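Local coordinates for protein probable CoA-transferase alpha subunit (PDB 6COJ) that probably acts, as the alpha subunit of a CoA-transferase-family enzyme, on bulky ring-bearing coenzyme A thioesters, one of which is bound in this structure, at residues P200-D203 with D204-C207; E222-E225 with L226-T229. The protein carries 1 engineered substitution. All blocks are in the same frame, centred on the assembly; numbering follows the deposited sequence.

Interaction 1: residues P200-D203 with D204-C207; sequences PYFD and DLYC
Phe202 and Leu205 meet one helical turn apart, the methyl CD1 of Leu205 lying in the plane of the phenyl ring at its edge, 3.9 Å from CD2. Phe202 is the N-cap residue. Its CG is anti to the carbonyl carbon (chi1 -56°), which swings the ring off the helix start and leaves its edge for the branched leucine. The carbonyl of Phe202 serves the other neighbour: Tyr206 N donates to Phe202 O over 3.0 Å in a nearly straight bond, and Tyr206 CD2 comes obliquely to within 3.3 Å of Phe202 O. Asp203 CA lies at the edge of the tyrosine ring, and Tyr206 CE2 is 4.2 Å from Phe202 CB. An alanine here would probably leave a gap beside Phe202 CB and Leu124, while the backbone bond could remain. Cys207 N donates to Asp203 O at 3.1 Å. Two aspartates suit this first turn of helix 203-208, where the helix dipole probably favours negative charge. Asp203 OD2 makes a salt bridge to Arg45 and OD1 accepts from Gly40 N; Asp204 OD1 makes a salt bridge to a basic side chain of another protein chain. The helix belongs to the beta-alpha-beta crossover from strand 177-184 to strand 213-217. Asp203, Tyr206 and Cys207 pack on strand 177-184, while Phe202, Leu205 and again Tyr206 pack on helix 117-128.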
ATOM      1  N   PRO A 200      12.013  -3.126  -2.132  1.00 11.73           N
ATOM      2  CA  PRO A 200      12.013  -3.093  -0.658  1.00 13.15           C
ATOM      3  C   PRO A 200      11.583  -4.400  -0.028  1.00 13.47           C
ATOM      4  O   PRO A 200      11.730  -4.561   1.193  1.00 14.03           O
ATOM      5  CB  PRO A 200      10.979  -2.006  -0.341  1.00 14.33           C
ATOM      6  CG  PRO A 200      10.004  -2.108  -1.473  1.00 13.27           C
ATOM      7  CD  PRO A 200      10.853  -2.413  -2.701  1.00 12.79           C
ATOM      8  N   TYR A 201      11.064  -5.341  -0.815  1.00 13.33           N
ATOM      9  CA  TYR A 201      10.360  -6.519  -0.287  1.00 12.27           C
ATOM     10  C   TYR A 201       9.245  -6.013   0.626  1.00 13.19           C
ATOM     11  O   TYR A 201       8.451  -5.162   0.190  1.00 12.37           O
ATOM     12  CB  TYR A 201      11.319  -7.573   0.294  1.00 12.16           C
ATOM     13  CG  TYR A 201      12.398  -7.906  -0.702  1.00 12.96           C
ATOM     14  CD1 TYR A 201      12.064  -8.398  -1.968  1.00 13.19           C
ATOM     15  CD2 TYR A 201      13.740  -7.667  -0.419  1.00 13.73           C
ATOM     16  CE1 TYR A 201      13.040  -8.658  -2.916  1.00 13.16           C
ATOM     17  CE2 TYR A 201      14.728  -7.933  -1.362  1.00 14.08           C
ATOM     18  CZ  TYR A 201      14.376  -8.420  -2.607  1.00 13.52           C
ATOM     19  OH  TYR A 201      15.369  -8.648  -3.529  1.00 13.89           O
ATOM     20  N   PHE A 202       9.142  -6.506   1.861  1.00 13.30           N
ATOM     21  CA  PHE A 202       8.034  -6.194   2.749  1.00 10.96           C
ATOM     22  C   PHE A 202       8.549  -5.842   4.132  1.00 12.72           C
ATOM     23  O   PHE A 202       7.822  -5.969   5.123  1.00 12.91           O
ATOM     24  CB  PHE A 202       7.059  -7.373   2.794  1.00 13.63           C
ATOM     25  CG  PHE A 202       6.553  -7.755   1.437  1.00 14.73           C
ATOM     26  CD1 PHE A 202       7.316  -8.541   0.585  1.00 15.66           C
ATOM     27  CD2 PHE A 202       5.340  -7.276   0.989  1.00 16.77           C
ATOM     28  CE1 PHE A 202       6.859  -8.832  -0.704  1.00 15.74           C
ATOM     29  CE2 PHE A 202       4.880  -7.583  -0.286  1.00 18.10           C
ATOM     30  CZ  PHE A 202       5.642  -8.363  -1.125  1.00 15.10           C
ATOM     31  N   ASP A 203       9.792  -5.352   4.208  1.00 12.54           N
ATOM     32  CA  ASP A 203      10.423  -5.189   5.517  1.00 14.02           C
ATOM     33  C   ASP A 203       9.724  -4.132   6.356  1.00 12.70           C
ATOM     34  O   ASP A 203       9.697  -4.243   7.593  1.00 12.80           O
ATOM     35  CB  ASP A 203      11.907  -4.861   5.368  1.00 13.20           C
ATOM     36  CG  ASP A 203      12.727  -6.046   4.898  1.00 13.78           C
ATOM     37  OD1 ASP A 203      12.146  -7.136   4.705  1.00 14.76           O
ATOM     38  OD2 ASP A 203      13.956  -5.886   4.722  1.00 15.38           O
ATOM     39  N   ASP A 204       9.165  -3.107   5.713  1.00 12.81           N
ATOM     40  CA  ASP A 204       8.369  -2.129   6.448  1.00 12.03           C
ATOM     41  C   ASP A 204       7.148  -2.782   7.085  1.00 11.95           C
ATOM     42  O   ASP A 204       6.804  -2.481   8.233  1.00 13.56           O
ATOM     43  CB  ASP A 204       7.953  -0.982   5.519  1.00 12.50           C
ATOM     44  CG  ASP A 204       7.226  -1.472   4.275  1.00 16.26           C
ATOM     45  OD1 ASP A 204       7.611  -2.514   3.712  1.00 15.51           O
ATOM     46  OD2 ASP A 204       6.262  -0.808   3.834  1.00 19.64           O
ATOM     47  N   LEU A 205       6.477  -3.678   6.353  1.00 12.45           N
ATOM     48  CA  LEU A 205       5.303  -4.348   6.904  1.00 13.18           C
ATOM     49  C   LEU A 205       5.665  -5.259   8.072  1.00 12.73           C
ATOM     50  O   LEU A 205       4.933  -5.323   9.065  1.00 13.14           O
ATOM     51  CB  LEU A 205       4.591  -5.155   5.819  1.00 15.78           C
ATOM     52  CG  LEU A 205       4.021  -4.371   4.638  1.00 21.47           C
ATOM     53  CD1 LEU A 205       3.332  -5.297   3.646  1.00 21.42           C
ATOM     54  CD2 LEU A 205       3.052  -3.334   5.151  1.00 24.78           C
ATOM     55  N   TYR A 206       6.785  -5.976   7.975  1.00 12.31           N
ATOM     56  CA  TYR A 206       7.206  -6.813   9.095  1.00 11.62           C
ATOM     57  C   TYR A 206       7.424  -5.970  10.342  1.00 12.72           C
ATOM     58  O   TYR A 206       6.973  -6.326  11.435  1.00 13.34           O
ATOM     59  CB  TYR A 206       8.474  -7.595   8.738  1.00 13.18           C
ATOM     60  CG  TYR A 206       8.230  -8.849   7.923  1.00 13.29           C
ATOM     61  CD1 TYR A 206       7.684  -9.979   8.514  1.00 13.39           C
ATOM     62  CD2 TYR A 206       8.535  -8.900   6.567  1.00 12.76           C
ATOM     63  CE1 TYR A 206       7.458 -11.137   7.781  1.00 13.40           C
ATOM     64  CE2 TYR A 206       8.311 -10.050   5.820  1.00 13.57           C
ATOM     65  CZ  TYR A 206       7.767 -11.158   6.439  1.00 14.97           C
ATOM     66  OH  TYR A 206       7.542 -12.298   5.717  1.00 14.60           O
ATOM     67  N   CYS A 207       8.099  -4.830  10.197  1.00 12.52           N
ATOM     68  CA  CYS A 207       8.301  -3.971  11.359  1.00 13.31           C
ATOM     69  C   CYS A 207       6.979  -3.440  11.890  1.00 13.78           C
ATOM     70  O   CYS A 207       6.751  -3.431  13.107  1.00 14.54           O
ATOM     71  CB  CYS A 207       9.238  -2.818  11.009  1.00 13.50           C
ATOM     72  SG  CYS A 207      10.950  -3.348  10.817  1.00 15.09           S
TER

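Interaction 2: residues E222-E225 with L226-T229; sequences ETEE and LVKT
Lys228 lies back along the helix over Glu224, four residues earlier. Its CB is 3.5 Å from Glu224 O, and CG comes closer to the same carbonyl oxygen, 3.3 Å from Glu224 O. CG is anti to the carbonyl carbon (chi1 -69°), and a bend at chi2 (-77°) turns the rest of the chain toward the glutamate. CE then passes beside the carboxylate, and after a further bend at chi4 NZ reaches OE1 of Glu224 in an i to i+4 salt bridge whose modelled separation is too short, so that last bend and the exact places of both tips are doubtful. Glutamate and lysine suit this spacing because their long chains can bring opposite charges together on a helix surface. A water donates to Glu224 OE2 at 2.8 Å. This is the short helix 223-229, with Glu222 as its N-cap residue; Leu226 N bonds to Glu222 O, and Val227 N to Thr223 O. Lys228 N donates to Glu224 O at 3.2 Å and also makes a weak bond to Glu225 O. Glu224 OE2 passes 3.7 Å from Val227 CG2, the two side chains crossing at about a right angle. Thr229 turns its hydroxyl back on the helix: OG1 donates to Glu225 O over 2.7 Å, approaching from above the carbonyl plane. Apolar Leu226, buried, packs on Leu186 and Leu235, and Thr223 OG1 bonds to Asp188.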
ATOM      1  N   GLU A 222      25.091   8.965   9.878  0.63 22.00           N
ATOM      2  CA  GLU A 222      24.244   9.981  10.490  0.63 20.81           C
ATOM      3  C   GLU A 222      23.019  10.232   9.611  0.63 20.27           C
ATOM      4  O   GLU A 222      23.023   9.984   8.402  0.63 21.71           O
ATOM      5  CB  GLU A 222      25.003  11.291  10.748  0.63 23.33           C
ATOM      6  CG  GLU A 222      26.184  11.191  11.729  0.63 24.49           C
ATOM      7  CD  GLU A 222      25.793  11.122  13.209  0.63 26.02           C
ATOM      8  OE1 GLU A 222      24.730  11.647  13.600  0.63 27.55           O
ATOM      9  OE2 GLU A 222      26.580  10.546  13.995  0.63 28.27           O
ATOM     10  N   THR A 223      21.956  10.731  10.246  1.00 19.74           N
ATOM     11  CA  THR A 223      20.680  10.933   9.561  1.00 18.54           C
ATOM     12  C   THR A 223      20.852  11.760   8.299  1.00 19.14           C
ATOM     13  O   THR A 223      20.313  11.421   7.237  1.00 20.06           O
ATOM     14  CB  THR A 223      19.688  11.629  10.492  1.00 18.17           C
ATOM     15  OG1 THR A 223      19.542  10.875  11.701  1.00 20.94           O
ATOM     16  CG2 THR A 223      18.313  11.758   9.817  1.00 19.23           C
ATOM     17  N   GLU A 224      21.624  12.839   8.385  1.00 20.84           N
ATOM     18  CA  GLU A 224      21.748  13.696   7.224  1.00 22.85           C
ATOM     19  C   GLU A 224      22.470  12.997   6.081  1.00 23.21           C
ATOM     20  O   GLU A 224      22.132  13.212   4.912  1.00 24.08           O
ATOM     21  CB  GLU A 224      22.397  15.015   7.618  1.00 24.16           C
ATOM     22  CG  GLU A 224      22.635  15.881   6.437  1.00 29.27           C
ATOM     23  CD  GLU A 224      21.375  16.644   6.018  1.00 26.06           C
ATOM     24  OE1 GLU A 224      21.524  17.555   5.196  1.00 29.14           O
ATOM     25  OE2 GLU A 224      20.247  16.315   6.479  1.00 25.25           O
ATOM     26  N   GLU A 225      23.438  12.136   6.391  1.00 22.66           N
ATOM     27  CA  GLU A 225      24.064  11.353   5.336  1.00 23.37           C
ATOM     28  C   GLU A 225      23.065  10.389   4.706  1.00 22.70           C
ATOM     29  O   GLU A 225      23.016  10.246   3.480  1.00 26.33           O
ATOM     30  CB  GLU A 225      25.274  10.601   5.893  1.00 23.93           C
ATOM     31  CG  GLU A 225      25.987   9.817   4.829  1.00 30.04           C
ATOM     32  CD  GLU A 225      27.301   9.222   5.290  1.00 41.35           C
ATOM     33  OE1 GLU A 225      27.705   9.428   6.456  1.00 33.46           O
ATOM     34  OE2 GLU A 225      27.925   8.538   4.464  1.00 37.87           O
ATOM     35  N   LEU A 226      22.252   9.729   5.533  1.00 20.54           N
ATOM     36  CA  LEU A 226      21.246   8.800   5.020  1.00 20.69           C
ATOM     37  C   LEU A 226      20.319   9.473   4.012  1.00 20.56           C
ATOM     38  O   LEU A 226      20.109   8.960   2.906  1.00 21.59           O
ATOM     39  CB  LEU A 226      20.442   8.220   6.186  1.00 17.60           C
ATOM     40  CG  LEU A 226      19.184   7.419   5.846  1.00 18.96           C
ATOM     41  CD1 LEU A 226      19.568   6.117   5.170  1.00 20.03           C
ATOM     42  CD2 LEU A 226      18.376   7.144   7.113  1.00 17.66           C
ATOM     43  N   VAL A 227      19.739  10.619   4.386  1.00 19.23           N
ATOM     44  CA  VAL A 227      18.703  11.225   3.557  1.00 20.22           C
ATOM     45  C   VAL A 227      19.295  11.888   2.324  1.00 22.44           C
ATOM     46  O   VAL A 227      18.571  12.133   1.354  1.00 25.54           O
ATOM     47  CB  VAL A 227      17.790  12.175   4.359  1.00 21.46           C
ATOM     48  CG1 VAL A 227      17.160  11.435   5.536  1.00 19.79           C
ATOM     49  CG2 VAL A 227      18.558  13.401   4.834  1.00 25.69           C
ATOM     50  N   LYS A 228      20.596  12.189   2.326  1.00 23.45           N
ATOM     51  CA  LYS A 228      21.228  12.720   1.129  1.00 26.07           C
ATOM     52  C   LYS A 228      21.743  11.634   0.192  1.00 26.91           C
ATOM     53  O   LYS A 228      22.134  11.946  -0.940  1.00 34.81           O
ATOM     54  CB  LYS A 228      22.353  13.706   1.492  1.00 27.68           C
ATOM     55  CG  LYS A 228      21.846  14.999   2.098  1.00 29.64           C
ATOM     56  CD  LYS A 228      21.276  15.897   1.007  1.00 39.21           C
ATOM     57  CE  LYS A 228      20.897  17.266   1.547  1.00 53.71           C
ATOM     58  NZ  LYS A 228      20.702  17.231   3.027  1.00 64.91           N
ATOM     59  N   THR A 229      21.737  10.374   0.621  1.00 25.19           N
ATOM     60  CA  THR A 229      22.248   9.264  -0.177  1.00 30.35           C
ATOM     61  C   THR A 229      21.172   8.579  -1.009  1.00 26.01           C
ATOM     62  O   THR A 229      21.461   8.098  -2.111  1.00 33.27           O
ATOM     63  CB  THR A 229      22.921   8.238   0.745  1.00 30.44           C
ATOM     64  OG1 THR A 229      24.007   8.871   1.427  1.00 31.37           O
ATOM     65  CG2 THR A 229      23.453   7.045  -0.044  1.00 31.65           C
TER
HETATM   66  O   HOH W   1      17.914  17.067   5.109  1.00 21.72           O

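Both contacts are local and follow in series, neither crossing nor nesting. After strand 177-184 the chain makes the short strands 186-187 and 193-194, and interaction 1 closes the turn that starts helix 203-208. That helix leads into strand 213-217, which lies parallel beside 177-184, making a beta-alpha-beta crossover between adjacent parallel strands of the main sheet. Interaction 2 follows on helix 223-229, before strands 235-237 and 244-247, the latter the next parallel neighbour. Interaction 1 ties the main sheet to helix 117-128; interaction 2 packs on strands 186-187 and 235-237, the outer two of a three-stranded antiparallel sheet with 193-194 between them. Their centres are about 20 Å apart and their nearest atoms about 13 Å.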